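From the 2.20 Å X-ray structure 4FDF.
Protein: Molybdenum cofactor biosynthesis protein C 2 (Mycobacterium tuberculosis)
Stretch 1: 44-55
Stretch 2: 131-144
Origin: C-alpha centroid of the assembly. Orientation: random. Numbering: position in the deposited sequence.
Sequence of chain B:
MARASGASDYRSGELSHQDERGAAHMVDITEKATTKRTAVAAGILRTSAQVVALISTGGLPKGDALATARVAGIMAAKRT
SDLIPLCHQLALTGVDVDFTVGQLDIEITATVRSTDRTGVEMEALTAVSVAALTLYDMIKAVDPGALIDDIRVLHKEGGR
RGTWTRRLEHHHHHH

Stretch 1 (44-55) ILRTSAQVVALI
Stretch 2 (131-144) AALTLYDMIKAVDP

Strand 44-46 runs nearly along helix 131-139, with N-to-C directions 25° apart (signed crossing angle -25°) and axes 8.9 Å apart at closest approach. The nearest CA pairs, L45 CA to A132 CA (6.4 Å), T47 CA to D143 CA (6.8 Å) and V51 CA to V142 CA (6.7 Å), set the register; together the stretches bury 501 Å². Strand alternation turns L45 toward the helix and I44 and R46 away. L45 (chi1 t, -176°; chi2 p, 77°) sets both methyls against the helix: L45 CD2 lies 3.8 Å from L135 CB and 4.2 Å from I139 CG1, L45 CD1 4.3 Å from Y136 CB. L135 (m, t) also points its CA-to-CB bond toward the strand, whereas that of Y136 (chi1 t) points sideways; Y136 OH donates to P144 O at 2.8 Å, a bond within its own stretch. T47 leaves the strand with phi/psi -127/-153. Its t rotamer (-170°) brings T47 OG1 to D143 OD2, to which it donates the one hydrogen bond between the stretches (2.8 Å); D143 meets it with chi1 t (-178°) and chi2 29°. S48 N, 3.5 Å from the same D143 OD2, has too poor an angle to bond. S48, at the N-cap position of helix 49-55, uses chi1 p (67°) to set S48 OG where it accepts from V51 N at 3.1 Å, capping an amide that has no helical carbonyl partner in the first turn. That helix presents V51 (t, 165°) to the other stretch, with V51 CG1 3.6 Å from I139 CG2 and V51 CG2 3.8 Å from V142 CG1. I139 (chi1 p, 74°; chi2 100°, between wells) reaches both L45 and V51, giving them a shared apolar partner. Beyond it, residues 140-142 keep helical phi/psi, and D143 N bonds I139 O at 2.9 Å. V142 (t, -176°) places V142 CG2 3.7 Å from L54 CD1 (L54 m, t), one helical turn beyond V51.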

# COMPACT_ATOMS: atom_id res chain seq x y z
N ILE B 44 7.63 -11.27 22.69
CA ILE B 44 8.97 -11.77 23.01
C ILE B 44 9.51 -12.69 21.92
O ILE B 44 8.82 -13.59 21.44
CB ILE B 44 9.02 -12.42 24.45
CG1 ILE B 44 10.45 -12.69 24.90
CG2 ILE B 44 8.18 -13.67 24.55
CD1 ILE B 44 10.56 -13.24 26.33
N LEU B 45 10.75 -12.44 21.50
CA LEU B 45 11.43 -13.36 20.60
C LEU B 45 12.33 -14.29 21.42
O LEU B 45 13.25 -13.83 22.09
CB LEU B 45 12.25 -12.59 19.58
CG LEU B 45 12.94 -13.44 18.52
CD1 LEU B 45 11.96 -13.89 17.47
CD2 LEU B 45 14.09 -12.69 17.87
N ARG B 46 12.05 -15.59 21.38
CA ARG B 46 12.87 -16.57 22.11
C ARG B 46 14.03 -17.06 21.23
O ARG B 46 13.82 -17.82 20.29
CB ARG B 46 12.02 -17.76 22.59
CG ARG B 46 10.66 -17.40 23.17
CD ARG B 46 10.67 -17.34 24.67
NE ARG B 46 9.32 -17.28 25.21
CZ ARG B 46 9.02 -16.86 26.44
NH1 ARG B 46 9.98 -16.45 27.27
NH2 ARG B 46 7.75 -16.84 26.84
N THR B 47 15.24 -16.62 21.53
CA THR B 47 16.38 -16.95 20.67
C THR B 47 17.57 -17.58 21.43
O THR B 47 17.38 -18.22 22.46
CB THR B 47 16.76 -15.76 19.75
OG1 THR B 47 17.72 -16.18 18.78
CG2 THR B 47 17.29 -14.57 20.55
N SER B 48 18.79 -17.42 20.93
CA SER B 48 19.97 -18.07 21.51
C SER B 48 20.94 -17.06 22.10
O SER B 48 20.91 -15.87 21.74
CB SER B 48 20.68 -18.91 20.45
OG SER B 48 21.24 -18.06 19.46
N ALA B 49 21.81 -17.53 22.99
CA ALA B 49 22.83 -16.69 23.62
C ALA B 49 23.77 -16.14 22.55
O ALA B 49 24.21 -14.99 22.63
CB ALA B 49 23.62 -17.47 24.66
N GLN B 50 24.05 -16.97 21.56
CA GLN B 50 24.81 -16.55 20.40
C GLN B 50 24.17 -15.36 19.68
O GLN B 50 24.87 -14.41 19.32
CB GLN B 50 24.97 -17.70 19.42
CG GLN B 50 26.14 -17.49 18.48
CD GLN B 50 26.14 -18.45 17.32
OE1 GLN B 50 25.36 -19.41 17.26
NE2 GLN B 50 27.02 -18.19 16.37
N VAL B 51 22.85 -15.42 19.48
CA VAL B 51 22.14 -14.33 18.81
C VAL B 51 22.21 -13.05 19.64
O VAL B 51 22.50 -11.98 19.10
CB VAL B 51 20.68 -14.72 18.44
CG1 VAL B 51 19.85 -13.48 18.09
CG2 VAL B 51 20.68 -15.67 17.26
N VAL B 52 21.98 -13.16 20.94
CA VAL B 52 22.13 -12.04 21.87
C VAL B 52 23.55 -11.49 21.77
O VAL B 52 23.76 -10.27 21.73
CB VAL B 52 21.79 -12.46 23.34
CG1 VAL B 52 22.13 -11.33 24.33
CG2 VAL B 52 20.33 -12.84 23.46
N ALA B 53 24.53 -12.39 21.69
CA ALA B 53 25.93 -12.01 21.56
C ALA B 53 26.15 -11.18 20.30
O ALA B 53 26.64 -10.05 20.37
CB ALA B 53 26.84 -13.24 21.59
N LEU B 54 25.76 -11.73 19.15
CA LEU B 54 25.95 -11.04 17.87
C LEU B 54 25.23 -9.69 17.81
O LEU B 54 25.66 -8.79 17.07
CB LEU B 54 25.55 -11.94 16.70
CG LEU B 54 26.33 -13.25 16.53
CD1 LEU B 54 25.73 -14.08 15.40
CD2 LEU B 54 27.84 -13.02 16.29
N ILE B 55 24.16 -9.54 18.58
CA ILE B 55 23.44 -8.27 18.67
C ILE B 55 24.23 -7.22 19.45
O ILE B 55 24.40 -6.10 18.98
CB ILE B 55 22.00 -8.45 19.24
CG1 ILE B 55 21.10 -9.03 18.15
CG2 ILE B 55 21.43 -7.12 19.75
CD1 ILE B 55 19.82 -9.64 18.66
N ALA B 131 7.63 -5.99 14.29
CA ALA B 131 8.98 -5.85 14.85
C ALA B 131 9.59 -7.21 15.18
O ALA B 131 10.79 -7.41 14.99
CB ALA B 131 8.95 -4.95 16.09
N ALA B 132 8.77 -8.13 15.70
CA ALA B 132 9.19 -9.50 16.01
C ALA B 132 9.52 -10.27 14.74
O ALA B 132 10.56 -10.92 14.66
CB ALA B 132 8.11 -10.23 16.79
N LEU B 133 8.64 -10.19 13.75
CA LEU B 133 8.91 -10.80 12.45
C LEU B 133 10.20 -10.28 11.83
O LEU B 133 10.96 -11.03 11.22
CB LEU B 133 7.74 -10.57 11.48
CG LEU B 133 6.43 -11.33 11.72
CD1 LEU B 133 5.27 -10.71 10.94
CD2 LEU B 133 6.58 -12.80 11.36
N THR B 134 10.45 -8.98 12.00
CA THR B 134 11.64 -8.35 11.45
C THR B 134 12.88 -8.78 12.22
O THR B 134 13.93 -9.02 11.62
CB THR B 134 11.49 -6.83 11.41
OG1 THR B 134 10.40 -6.50 10.54
CG2 THR B 134 12.77 -6.17 10.89
N LEU B 135 12.77 -8.88 13.55
CA LEU B 135 13.86 -9.44 14.32
C LEU B 135 14.20 -10.83 13.81
O LEU B 135 15.36 -11.12 13.52
CB LEU B 135 13.54 -9.51 15.81
CG LEU B 135 13.58 -8.20 16.58
CD1 LEU B 135 13.32 -8.51 18.04
CD2 LEU B 135 14.91 -7.43 16.39
N TYR B 136 13.18 -11.68 13.68
CA TYR B 136 13.39 -13.03 13.19
C TYR B 136 14.05 -13.04 11.81
O TYR B 136 14.92 -13.86 11.54
CB TYR B 136 12.07 -13.81 13.17
CG TYR B 136 12.27 -15.24 12.70
CD1 TYR B 136 11.95 -15.60 11.39
CD2 TYR B 136 12.82 -16.20 13.53
CE1 TYR B 136 12.15 -16.91 10.94
CE2 TYR B 136 13.03 -17.51 13.09
CZ TYR B 136 12.69 -17.85 11.79
OH TYR B 136 12.90 -19.14 11.34
N ASP B 137 13.64 -12.14 10.92
CA ASP B 137 14.28 -12.05 9.62
C ASP B 137 15.78 -11.76 9.75
O ASP B 137 16.58 -12.23 8.95
CB ASP B 137 13.62 -10.99 8.73
CG ASP B 137 14.18 -11.00 7.31
OD1 ASP B 137 14.08 -12.05 6.64
OD2 ASP B 137 14.75 -9.98 6.89
N MET B 138 16.16 -10.97 10.75
CA MET B 138 17.54 -10.57 10.93
C MET B 138 18.38 -11.68 11.56
O MET B 138 19.61 -11.70 11.39
CB MET B 138 17.63 -9.30 11.80
CG MET B 138 16.85 -8.10 11.28
SD MET B 138 17.56 -7.24 9.87
CE MET B 138 17.12 -8.36 8.57
N ILE B 139 17.74 -12.60 12.27
CA ILE B 139 18.47 -13.60 13.06
C ILE B 139 18.30 -15.04 12.57
O ILE B 139 19.01 -15.93 13.05
CB ILE B 139 18.19 -13.48 14.60
CG1 ILE B 139 16.80 -14.01 14.97
CG2 ILE B 139 18.37 -12.04 15.10
CD1 ILE B 139 16.82 -15.41 15.54
N LYS B 140 17.38 -15.27 11.64
CA LYS B 140 17.02 -16.64 11.25
C LYS B 140 18.17 -17.48 10.67
O LYS B 140 18.09 -18.71 10.65
CB LYS B 140 15.80 -16.67 10.33
CG LYS B 140 15.98 -16.01 8.96
CD LYS B 140 14.71 -16.14 8.14
CE LYS B 140 14.97 -15.91 6.67
NZ LYS B 140 15.30 -14.51 6.38
N ALA B 141 19.23 -16.82 10.21
CA ALA B 141 20.39 -17.51 9.65
C ALA B 141 21.32 -18.07 10.74
O ALA B 141 22.04 -19.05 10.51
CB ALA B 141 21.16 -16.60 8.69
N VAL B 142 21.31 -17.44 11.91
CA VAL B 142 22.05 -17.91 13.09
C VAL B 142 21.20 -18.84 13.95
O VAL B 142 21.69 -19.83 14.48
CB VAL B 142 22.57 -16.72 13.95
CG1 VAL B 142 23.42 -17.22 15.11
CG2 VAL B 142 23.35 -15.73 13.11
N ASP B 143 19.92 -18.51 14.10
CA ASP B 143 18.98 -19.31 14.89
C ASP B 143 17.60 -19.41 14.20
O ASP B 143 16.69 -18.66 14.54
CB ASP B 143 18.86 -18.72 16.31
CG ASP B 143 17.93 -19.52 17.22
OD1 ASP B 143 17.80 -20.75 17.04
OD2 ASP B 143 17.33 -18.92 18.13
N PRO B 144 17.45 -20.34 13.24
CA PRO B 144 16.16 -20.52 12.56
C PRO B 144 15.08 -21.13 13.46
O PRO B 144 13.89 -21.07 13.13
CB PRO B 144 16.49 -21.47 11.40
CG PRO B 144 17.72 -22.21 11.83
CD PRO B 144 18.50 -21.23 12.69